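Local coordinates for sensor protein (Geobacter sulfurreducens, PDB 3H7M), which probably serves as a membrane-bound sensor histidine kinase that phosphorylates itself on histidine, this chain being its sensor domain, built like a periplasmic binding protein, at residues A[23-28]-A[73-78]; A[36-41]-A[52-57]; A[61-66]-A[84-89]; A[125-130]-A[189-194]. All blocks are in the same frame, centred on the assembly; numbering follows the deposited sequence.

The four contacts illustrate how an alpha/beta solute-binding fold layers its elements on a mixed sheet that every contact reaches; as in periplasmic binding proteins, its long strands 87-103 and 181-198 probably run between two lobes. Interactions 1 and 2 have centres about 6 Å apart, and interaction 2 is nested within the chain loop that interaction 1 closes. Interaction 3 lies about 14 Å, centre to centre, from interaction 1, with Leu74 packed against Leu66, and it includes two of the three protein residues at the sodium site, Ala84 and Asp88. A probable hydrogen bond from Ile77 N to Gly194 O, 2.9 Å, joins interaction 1 to interaction 4, where the Ile127 side chain lies about 14 Å from the sodium ion.

Interaction 1 (A[23-28]-A[73-78]); sequences PYEFID and VLQGIS
Glu25 of strand 25-27, at a classic beta bulge that it forms with Tyr24, reaches out of the small antiparallel sheet to meet Gln75, at the corner where strand 73-78 is broken. The two side chains run past each other in opposite directions. Gln75 NE2 donates to Glu25 OE1 over 2.7 Å, but the bond is bent, with an angle of 134° at the hydrogen. The donor stands 42° out of the carboxylate plane, and the carboxylate and amide planes are 24° apart. Glu25 CG sits between the backbone N and the carbonyl carbon, and from there the chain runs extended across to the corner. In this family 3 solute-binding fold the contact ties a short three-stranded sheet to an inner strand of the main mixed sheet. The corner adds a water-mediated link: water 1 donates to Glu25 OE2 at 3.0 Å and accepts from Gly76 N, at a distance so short that its exact value is doubtful. Other parts of the chain complete the grip on the buried carboxylate, with Asp18 N bonding to OE2 and Asn37 ND2 to OE1. These several donors would be expected to stabilise the negative charge. On the other side of the amide, Gln75 OE1 is hydrogen-bonded to Thr41 OG1, an arrangement consistent with NE2 being the end that faces Glu25.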
# COMPACT_ATOMS: atom_id res chain seq x y z
N PRO A 23 -3.40 2.74 -7.05
CA PRO A 23 -2.59 2.54 -8.25
C PRO A 23 -1.19 2.00 -7.99
O PRO A 23 -0.37 1.97 -8.90
CB PRO A 23 -2.54 3.93 -8.82
CG PRO A 23 -2.33 4.73 -7.59
CD PRO A 23 -3.36 4.15 -6.65
N TYR A 24 -0.90 1.58 -6.75
CA TYR A 24 0.43 1.08 -6.44
C TYR A 24 0.71 -0.28 -7.03
O TYR A 24 1.74 -0.48 -7.67
CB TYR A 24 0.66 1.03 -4.93
CG TYR A 24 0.57 2.41 -4.30
CD1 TYR A 24 1.37 3.44 -4.76
CD2 TYR A 24 -0.36 2.69 -3.31
CE1 TYR A 24 1.24 4.74 -4.24
CE2 TYR A 24 -0.50 3.98 -2.80
CZ TYR A 24 0.30 4.99 -3.27
OH TYR A 24 0.17 6.26 -2.74
N GLU A 25 -0.21 -1.21 -6.81
CA GLU A 25 -0.07 -2.55 -7.35
C GLU A 25 -1.42 -3.24 -7.45
O GLU A 25 -2.26 -3.11 -6.56
CB GLU A 25 0.88 -3.39 -6.49
CG GLU A 25 0.53 -3.47 -5.01
CD GLU A 25 1.65 -4.09 -4.19
OE1 GLU A 25 2.81 -3.98 -4.63
OE2 GLU A 25 1.37 -4.68 -3.12
N PHE A 26 -1.61 -3.98 -8.54
CA PHE A 26 -2.85 -4.70 -8.74
C PHE A 26 -2.85 -5.52 -10.01
O PHE A 26 -2.16 -5.19 -10.99
CB PHE A 26 -4.02 -3.71 -8.81
CG PHE A 26 -3.93 -2.73 -9.94
CD1 PHE A 26 -4.57 -2.98 -11.15
CD2 PHE A 26 -3.17 -1.56 -9.82
CE1 PHE A 26 -4.47 -2.08 -12.24
CE2 PHE A 26 -3.05 -0.64 -10.90
CZ PHE A 26 -3.70 -0.90 -12.10
N ILE A 27 -3.61 -6.61 -9.99
CA ILE A 27 -3.76 -7.46 -11.15
C ILE A 27 -4.84 -6.74 -11.94
O ILE A 27 -5.90 -6.44 -11.40
CB ILE A 27 -4.28 -8.86 -10.76
CG1 ILE A 27 -3.18 -9.63 -10.02
CG2 ILE A 27 -4.75 -9.60 -11.99
CD1 ILE A 27 -3.58 -11.03 -9.60
N ASP A 28 -4.56 -6.42 -13.20
CA ASP A 28 -5.53 -5.69 -14.01
C ASP A 28 -6.57 -6.58 -14.70
O ASP A 28 -6.52 -7.82 -14.62
CB ASP A 28 -4.82 -4.81 -15.06
CG ASP A 28 -4.06 -5.61 -16.12
OD1 ASP A 28 -4.20 -6.85 -16.20
OD2 ASP A 28 -3.31 -4.98 -16.91
N VAL A 73 10.50 -10.82 -1.86
CA VAL A 73 10.41 -9.40 -1.54
C VAL A 73 9.01 -8.82 -1.75
O VAL A 73 8.22 -9.33 -2.55
CB VAL A 73 11.40 -8.61 -2.42
CG1 VAL A 73 11.16 -8.96 -3.88
CG2 VAL A 73 11.23 -7.12 -2.20
N LEU A 74 8.72 -7.76 -1.02
CA LEU A 74 7.44 -7.09 -1.14
C LEU A 74 7.80 -5.73 -1.69
O LEU A 74 8.63 -5.02 -1.10
CB LEU A 74 6.75 -6.96 0.22
CG LEU A 74 6.41 -8.29 0.92
CD1 LEU A 74 5.56 -7.99 2.12
CD2 LEU A 74 5.67 -9.24 -0.01
N GLN A 75 7.18 -5.37 -2.82
CA GLN A 75 7.47 -4.10 -3.48
C GLN A 75 6.82 -2.89 -2.88
O GLN A 75 7.25 -1.77 -3.12
CB GLN A 75 7.08 -4.17 -4.97
CG GLN A 75 5.84 -5.01 -5.28
CD GLN A 75 5.32 -4.83 -6.70
OE1 GLN A 75 6.08 -4.64 -7.66
NE2 GLN A 75 4.00 -4.91 -6.85
N GLY A 76 5.78 -3.09 -2.08
CA GLY A 76 5.10 -1.95 -1.50
C GLY A 76 4.55 -2.16 -0.11
O GLY A 76 3.43 -2.63 0.07
N ILE A 77 5.34 -1.79 0.89
CA ILE A 77 4.90 -1.96 2.24
C ILE A 77 5.32 -0.78 3.09
O ILE A 77 6.42 -0.24 2.95
CB ILE A 77 5.43 -3.25 2.83
CG1 ILE A 77 5.00 -3.37 4.29
CG2 ILE A 77 6.94 -3.29 2.71
CD1 ILE A 77 5.34 -4.70 4.92
N SER A 78 4.40 -0.36 3.96
CA SER A 78 4.63 0.76 4.85
C SER A 78 5.52 0.37 6.02
O SER A 78 5.40 -0.72 6.57
CB SER A 78 3.29 1.29 5.37
OG SER A 78 2.61 2.04 4.38
O HOH W 1 4.06 -4.81 -1.75

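Interaction 2 (A[36-41]-A[52-57]); sequences YNVELT and VEFRLG
Val38 and Thr41 of helix 36-48 receive the ring of Phe54 in a helix-on-strand packing of the beta-alpha-beta kind: the helix lies in the crossover between strand 13-18 and its parallel neighbour 52-57. The short segments run nearly antiparallel, at 165°, with their axes 10.9 Å apart. The apolar contacts centre on the far end of the ring. Val38 CG2 lies over one face, while CG1 comes within 3.9 Å of Phe54 CZ. Thr41 comes from the opposite direction, its CG2 oblique to the ring, 3.6 Å from Phe54 CZ; OG1 lies beside the backbone N (chi1 -68°), which puts the methyl CG2 toward the ring. Val52 adds a looser touch, its CG1 4.5 Å from Thr41 CG2. Gln75 and Val15 line the same packing layer against Phe54.

Among the polar interactions, the hydroxyl of Thr41 is engaged with Tyr195 OH, outside the contact. Along the strand, Glu53 and Arg55 carry charge instead, on the side that alternates with Val52, Phe54 and Leu56. Arg55 NE forms a salt bridge with Glu53 OE2 at 2.6 Å, the acceptor lying close to the guanidinium plane and the donor standing above the plane of the carboxylate.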
# COMPACT_ATOMS: atom_id res chain seq x y z
N TYR A 36 2.17 1.40 -10.23
CA TYR A 36 3.38 2.14 -9.90
C TYR A 36 4.47 1.18 -9.37
O TYR A 36 5.58 1.17 -9.89
CB TYR A 36 3.03 3.19 -8.84
CG TYR A 36 4.20 3.93 -8.22
CD1 TYR A 36 4.57 3.71 -6.88
CD2 TYR A 36 4.90 4.90 -8.95
CE1 TYR A 36 5.63 4.45 -6.28
CE2 TYR A 36 5.95 5.64 -8.37
CZ TYR A 36 6.30 5.41 -7.03
OH TYR A 36 7.29 6.19 -6.44
N ASN A 37 4.15 0.37 -8.38
CA ASN A 37 5.11 -0.57 -7.79
C ASN A 37 5.70 -1.48 -8.85
O ASN A 37 6.92 -1.66 -8.93
CB ASN A 37 4.45 -1.42 -6.69
CG ASN A 37 3.95 -0.58 -5.48
OD1 ASN A 37 4.13 0.63 -5.41
ND2 ASN A 37 3.34 -1.25 -4.53
N VAL A 38 4.82 -2.05 -9.66
CA VAL A 38 5.19 -2.98 -10.73
C VAL A 38 6.16 -2.34 -11.72
O VAL A 38 7.20 -2.89 -12.06
CB VAL A 38 3.89 -3.46 -11.43
CG1 VAL A 38 4.18 -4.25 -12.70
CG2 VAL A 38 3.12 -4.34 -10.46
N GLU A 39 5.81 -1.17 -12.18
CA GLU A 39 6.64 -0.46 -13.11
C GLU A 39 8.01 -0.16 -12.46
O GLU A 39 9.06 -0.27 -13.09
CB GLU A 39 5.93 0.83 -13.47
CG GLU A 39 6.16 1.28 -14.88
CD GLU A 39 5.03 2.15 -15.38
OE1 GLU A 39 3.86 1.73 -15.20
OE2 GLU A 39 5.33 3.24 -15.95
N LEU A 40 7.96 0.22 -11.19
CA LEU A 40 9.18 0.52 -10.45
C LEU A 40 10.05 -0.74 -10.35
O LEU A 40 11.24 -0.73 -10.65
CB LEU A 40 8.79 1.01 -9.06
CG LEU A 40 9.52 2.26 -8.56
CD1 LEU A 40 9.58 3.31 -9.66
CD2 LEU A 40 8.80 2.80 -7.33
N THR A 41 9.43 -1.83 -9.92
CA THR A 41 10.13 -3.09 -9.81
C THR A 41 10.68 -3.55 -11.15
O THR A 41 11.81 -4.00 -11.22
CB THR A 41 9.21 -4.15 -9.28
OG1 THR A 41 8.89 -3.84 -7.93
CG2 THR A 41 9.89 -5.54 -9.35
N VAL A 52 12.53 -11.21 -12.48
CA VAL A 52 11.50 -11.22 -11.45
C VAL A 52 10.20 -11.88 -11.88
O VAL A 52 9.83 -11.86 -13.05
CB VAL A 52 11.16 -9.77 -11.02
CG1 VAL A 52 12.38 -9.09 -10.45
CG2 VAL A 52 10.64 -8.99 -12.22
N GLU A 53 9.51 -12.47 -10.91
CA GLU A 53 8.22 -13.10 -11.15
C GLU A 53 7.30 -12.40 -10.18
O GLU A 53 7.62 -12.29 -9.00
CB GLU A 53 8.25 -14.59 -10.80
CG GLU A 53 6.94 -15.30 -11.06
CD GLU A 53 6.87 -16.69 -10.42
OE1 GLU A 53 7.84 -17.47 -10.56
OE2 GLU A 53 5.84 -16.99 -9.79
N PHE A 54 6.17 -11.89 -10.65
CA PHE A 54 5.24 -11.21 -9.76
C PHE A 54 4.21 -12.19 -9.25
O PHE A 54 3.67 -12.99 -10.01
CB PHE A 54 4.53 -10.05 -10.47
CG PHE A 54 5.41 -8.85 -10.74
CD1 PHE A 54 5.70 -7.93 -9.72
CD2 PHE A 54 5.93 -8.62 -12.01
CE1 PHE A 54 6.49 -6.80 -9.97
CE2 PHE A 54 6.71 -7.49 -12.28
CZ PHE A 54 6.99 -6.57 -11.25
N ARG A 55 3.97 -12.16 -7.94
CA ARG A 55 2.96 -13.01 -7.33
C ARG A 55 2.14 -12.10 -6.42
O ARG A 55 2.39 -11.98 -5.22
CB ARG A 55 3.60 -14.13 -6.51
CG ARG A 55 4.15 -15.27 -7.36
CD ARG A 55 4.77 -16.34 -6.47
NE ARG A 55 5.50 -17.36 -7.23
CZ ARG A 55 6.26 -18.30 -6.68
NH1 ARG A 55 6.40 -18.35 -5.36
NH2 ARG A 55 6.89 -19.18 -7.45
N LEU A 56 1.15 -11.44 -7.01
CA LEU A 56 0.30 -10.55 -6.24
C LEU A 56 -0.82 -11.36 -5.63
O LEU A 56 -1.37 -12.24 -6.27
CB LEU A 56 -0.28 -9.46 -7.14
CG LEU A 56 0.73 -8.57 -7.87
CD1 LEU A 56 -0.00 -7.53 -8.70
CD2 LEU A 56 1.64 -7.91 -6.84
N GLY A 57 -1.15 -11.08 -4.37
CA GLY A 57 -2.21 -11.84 -3.76
C GLY A 57 -2.96 -11.09 -2.68
O GLY A 57 -2.91 -9.85 -2.62

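Interaction 3 (A[61-66]-A[84-89]); sequences EMFSAL and ARQIDF. With NA (sodium ion), chain B.
Leu66, in helix 62-67, and Ile87, at the start of strand 87-103, have the nearest CA atoms of the two segments, 8.4 Å apart. That spacing is bridged by side chains alone. Ile87 holds CG1 between its backbone N and carbonyl carbon (chi1 65°), which turns two methyls toward the helix: CD1 lies 3.5 Å from Phe63 CE1, while CG2 lies 3.7 Å from Leu66 CD1. Phe63 crosses Ile87 obliquely, and Leu66 crosses it at about a right angle. Beside this apolar contact Gln86 reaches along its extended chain to the edge of the phenyl ring, where OE1 approaches Phe63 CE2 at 3.3 Å, near the ring plane. Gln86 OE1 also accepts a hydrogen bond from Lys67 NZ, just beyond the helical segment.

The contact packs a helix of the alpha/beta fold against one face of the mixed sheet, with Leu74 and Ile77 of strand 73-78 extending the apolar layer. Strand alternation sends Asp88 the other way, to the sodium ion. The ion is bound by Asp88 OD1 at 2.7 Å and Ala84 O at 2.8 Å, with water 2 more distant and Gln199 OE1 adding a further oxygen; Asp88 OD2 bonds to Gly200 N. One short turn of chain therefore has two chemistries: an apolar side, with an amide oxygen in a position consistent with a weak attraction to the positive ring edge, and an oxygen-lined side whose distances, long for sodium, suggest loose binding.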
# COMPACT_ATOMS: atom_id res chain seq x y z
N GLU A 61 -1.74 -12.15 3.72
CA GLU A 61 -0.81 -13.26 3.74
C GLU A 61 0.54 -12.96 3.12
O GLU A 61 1.42 -13.81 3.10
CB GLU A 61 -1.44 -14.45 3.03
CG GLU A 61 -1.94 -14.10 1.65
CD GLU A 61 -2.12 -15.33 0.79
OE1 GLU A 61 -2.51 -15.17 -0.39
OE2 GLU A 61 -1.87 -16.44 1.29
N MET A 62 0.71 -11.74 2.62
CA MET A 62 1.97 -11.40 1.99
C MET A 62 3.09 -11.20 3.00
O MET A 62 4.25 -11.45 2.70
CB MET A 62 1.79 -10.18 1.09
CG MET A 62 0.87 -10.45 -0.10
SD MET A 62 1.14 -12.09 -0.89
CE MET A 62 1.38 -11.66 -2.60
N PHE A 63 2.74 -10.76 4.20
CA PHE A 63 3.76 -10.57 5.21
C PHE A 63 4.27 -11.95 5.55
O PHE A 63 5.48 -12.19 5.64
CB PHE A 63 3.16 -9.93 6.46
CG PHE A 63 4.18 -9.37 7.40
CD1 PHE A 63 4.94 -8.26 7.03
CD2 PHE A 63 4.40 -9.95 8.64
CE1 PHE A 63 5.91 -7.74 7.90
CE2 PHE A 63 5.37 -9.44 9.52
CZ PHE A 63 6.12 -8.33 9.14
N SER A 64 3.34 -12.88 5.75
CA SER A 64 3.69 -14.24 6.08
C SER A 64 4.59 -14.80 4.99
O SER A 64 5.72 -15.21 5.26
CB SER A 64 2.43 -15.09 6.21
OG SER A 64 2.75 -16.41 6.64
N ALA A 65 4.09 -14.81 3.76
CA ALA A 65 4.83 -15.34 2.61
C ALA A 65 6.24 -14.77 2.44
O ALA A 65 7.09 -15.41 1.82
CB ALA A 65 4.02 -15.12 1.34
N LEU A 66 6.50 -13.58 2.96
CA LEU A 66 7.85 -13.02 2.86
C LEU A 66 8.70 -13.86 3.81
O LEU A 66 9.67 -14.49 3.40
CB LEU A 66 7.88 -11.55 3.31
CG LEU A 66 8.90 -10.61 2.64
CD1 LEU A 66 9.26 -9.51 3.62
CD2 LEU A 66 10.16 -11.33 2.22
N ALA A 84 9.58 -3.39 11.32
CA ALA A 84 11.02 -3.46 11.12
C ALA A 84 11.63 -4.62 11.93
O ALA A 84 12.64 -5.21 11.52
CB ALA A 84 11.66 -2.13 11.53
N ARG A 85 11.01 -4.95 13.05
CA ARG A 85 11.48 -6.03 13.91
C ARG A 85 11.44 -7.43 13.29
O ARG A 85 11.85 -8.40 13.94
CB ARG A 85 10.68 -6.06 15.22
CG ARG A 85 11.25 -5.21 16.33
CD ARG A 85 10.67 -5.62 17.69
NE ARG A 85 9.43 -4.92 18.00
CZ ARG A 85 9.35 -3.61 18.23
NH1 ARG A 85 10.45 -2.86 18.17
NH2 ARG A 85 8.19 -3.05 18.53
N GLN A 86 10.96 -7.54 12.06
CA GLN A 86 10.88 -8.86 11.43
C GLN A 86 11.28 -8.91 9.97
O GLN A 86 11.42 -9.99 9.40
CB GLN A 86 9.47 -9.41 11.58
CG GLN A 86 8.93 -9.36 12.98
CD GLN A 86 7.75 -10.28 13.14
OE1 GLN A 86 6.77 -10.17 12.42
NE2 GLN A 86 7.85 -11.20 14.10
N ILE A 87 11.42 -7.74 9.35
CA ILE A 87 11.81 -7.66 7.95
C ILE A 87 12.63 -6.40 7.78
O ILE A 87 12.56 -5.49 8.60
CB ILE A 87 10.58 -7.60 7.02
CG1 ILE A 87 9.80 -6.31 7.26
CG2 ILE A 87 9.69 -8.81 7.25
CD1 ILE A 87 8.58 -6.14 6.36
N ASP A 88 13.41 -6.34 6.71
CA ASP A 88 14.22 -5.16 6.51
C ASP A 88 13.64 -4.34 5.37
O ASP A 88 13.25 -4.89 4.35
CB ASP A 88 15.67 -5.55 6.22
CG ASP A 88 16.24 -6.50 7.29
OD1 ASP A 88 15.78 -6.43 8.45
OD2 ASP A 88 17.15 -7.29 6.97
N PHE A 89 13.55 -3.04 5.59
CA PHE A 89 13.01 -2.13 4.60
C PHE A 89 14.11 -1.38 3.92
O PHE A 89 15.12 -1.04 4.54
CB PHE A 89 12.10 -1.09 5.25
CG PHE A 89 10.86 -1.66 5.85
CD1 PHE A 89 10.93 -2.52 6.94
CD2 PHE A 89 9.60 -1.32 5.34
CE1 PHE A 89 9.78 -3.05 7.52
CE2 PHE A 89 8.44 -1.85 5.91
CZ PHE A 89 8.52 -2.71 7.01
NA NA B . 15.00 -4.61 10.21
O HOH W 2 16.13 -5.37 12.87

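Interaction 4 (A[125-130]-A[189-194]); sequences DGIMHE and AAQRYG
Ile127 and Met128, in the first turn of helix 127-133, make the touches with Gln191 and Ala189, and the residues just before them set up that turn. Asp125 directs its backbone N to His129 ND1, a weak bond of 2.7 Å that meets the imidazole at its edge. Gly126 is the N-cap, and its carbonyl oxygen accepts from both His129 N, at 2.8 Å, and Glu130 N. Ile127 then faces the amide of Gln191 from the opposite direction. Its CG1 is 3.1 Å from Gln191 OE1, unusually close for carbon and oxygen, and with Ile127 chi1 (-113°) far from staggered the exact placement is somewhat doubtful; CG2 stands 3.5 Å from Gln191 CD.

In this solute-binding fold the helix follows strand 120-123 of the mixed sheet, while strand 181-198, which bends at Ala189, is one of the two long strands that probably run between the alpha/beta lobes, as in periplasmic binding proteins. Gln191 folds back along that strand, its chain bent at chi2 (-60°), and its NE2 gives a weak but nearly straight bond to Ala189 O, 3.3 Å at 168°; with NE2 engaged there, OE1 is the end nearer Ile127. Met128, whose chain is bent twice, brings SD to 4.1 Å from Ala189 CB and also packs on His98 of strand 87-103.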
# COMPACT_ATOMS: atom_id res chain seq x y z
N ASP A 125 -5.62 -5.07 9.08
CA ASP A 125 -4.24 -5.08 9.59
C ASP A 125 -3.29 -4.11 8.93
O ASP A 125 -2.08 -4.32 8.98
CB ASP A 125 -3.61 -6.49 9.53
CG ASP A 125 -4.27 -7.46 10.48
OD1 ASP A 125 -4.64 -7.05 11.61
OD2 ASP A 125 -4.39 -8.65 10.11
N GLY A 126 -3.81 -3.07 8.30
CA GLY A 126 -2.92 -2.10 7.69
C GLY A 126 -2.44 -1.18 8.80
O GLY A 126 -2.93 -1.27 9.93
N ILE A 127 -1.51 -0.29 8.49
CA ILE A 127 -0.98 0.63 9.49
C ILE A 127 -2.09 1.32 10.30
O ILE A 127 -1.91 1.59 11.49
CB ILE A 127 -0.04 1.70 8.83
CG1 ILE A 127 1.41 1.51 9.28
CG2 ILE A 127 -0.42 3.10 9.26
CD1 ILE A 127 1.96 0.12 9.13
N MET A 128 -3.23 1.60 9.68
CA MET A 128 -4.28 2.28 10.41
C MET A 128 -5.09 1.37 11.31
O MET A 128 -5.69 1.81 12.29
CB MET A 128 -5.20 3.01 9.44
CG MET A 128 -4.58 4.30 8.93
SD MET A 128 -4.37 5.57 10.22
CE MET A 128 -5.93 5.44 11.04
N HIS A 129 -5.11 0.09 10.98
CA HIS A 129 -5.83 -0.85 11.80
C HIS A 129 -5.06 -0.83 13.12
O HIS A 129 -5.56 -0.36 14.15
CB HIS A 129 -5.80 -2.24 11.15
CG HIS A 129 -6.50 -3.29 11.95
ND1 HIS A 129 -6.47 -4.63 11.61
CD2 HIS A 129 -7.23 -3.21 13.09
CE1 HIS A 129 -7.16 -5.32 12.51
NE2 HIS A 129 -7.63 -4.48 13.41
N GLU A 130 -3.81 -1.29 13.06
CA GLU A 130 -2.94 -1.29 14.23
C GLU A 130 -3.01 0.05 14.96
O GLU A 130 -3.22 0.10 16.18
CB GLU A 130 -1.49 -1.56 13.83
CG GLU A 130 -1.23 -2.94 13.25
CD GLU A 130 0.16 -3.05 12.64
OE1 GLU A 130 1.13 -2.57 13.27
OE2 GLU A 130 0.29 -3.62 11.54
N ALA A 189 -1.70 11.09 9.10
CA ALA A 189 -0.89 9.87 9.23
C ALA A 189 -0.10 9.38 8.01
O ALA A 189 -0.41 8.32 7.48
CB ALA A 189 -1.79 8.72 9.75
N ALA A 190 0.92 10.14 7.60
CA ALA A 190 1.77 9.78 6.44
C ALA A 190 2.65 8.54 6.67
O ALA A 190 3.19 8.35 7.75
CB ALA A 190 2.64 10.97 6.06
N GLN A 191 2.81 7.71 5.65
CA GLN A 191 3.61 6.50 5.77
C GLN A 191 4.77 6.42 4.78
O GLN A 191 4.68 6.97 3.67
CB GLN A 191 2.73 5.27 5.57
CG GLN A 191 1.57 5.21 6.53
CD GLN A 191 2.04 5.16 7.95
OE1 GLN A 191 2.71 4.20 8.36
NE2 GLN A 191 1.71 6.19 8.72
N ARG A 192 5.84 5.74 5.18
CA ARG A 192 7.01 5.57 4.31
C ARG A 192 6.77 4.20 3.71
O ARG A 192 6.75 3.20 4.41
CB ARG A 192 8.30 5.58 5.14
CG ARG A 192 8.38 6.75 6.11
CD ARG A 192 9.78 6.90 6.68
NE ARG A 192 10.63 7.73 5.82
CZ ARG A 192 11.95 7.67 5.79
NH1 ARG A 192 12.58 6.81 6.58
NH2 ARG A 192 12.64 8.46 4.98
N TYR A 193 6.59 4.17 2.39
CA TYR A 193 6.23 2.94 1.65
C TYR A 193 7.32 2.50 0.65
O TYR A 193 7.80 3.30 -0.17
CB TYR A 193 4.90 3.25 0.93
CG TYR A 193 4.19 2.13 0.24
CD1 TYR A 193 3.28 1.31 0.93
CD2 TYR A 193 4.31 1.96 -1.15
CE1 TYR A 193 2.51 0.36 0.25
CE2 TYR A 193 3.54 1.01 -1.84
CZ TYR A 193 2.65 0.22 -1.14
OH TYR A 193 1.94 -0.74 -1.84
N GLY A 194 7.71 1.22 0.71
CA GLY A 194 8.75 0.79 -0.21
C GLY A 194 9.00 -0.70 -0.22
O GLY A 194 8.14 -1.47 0.20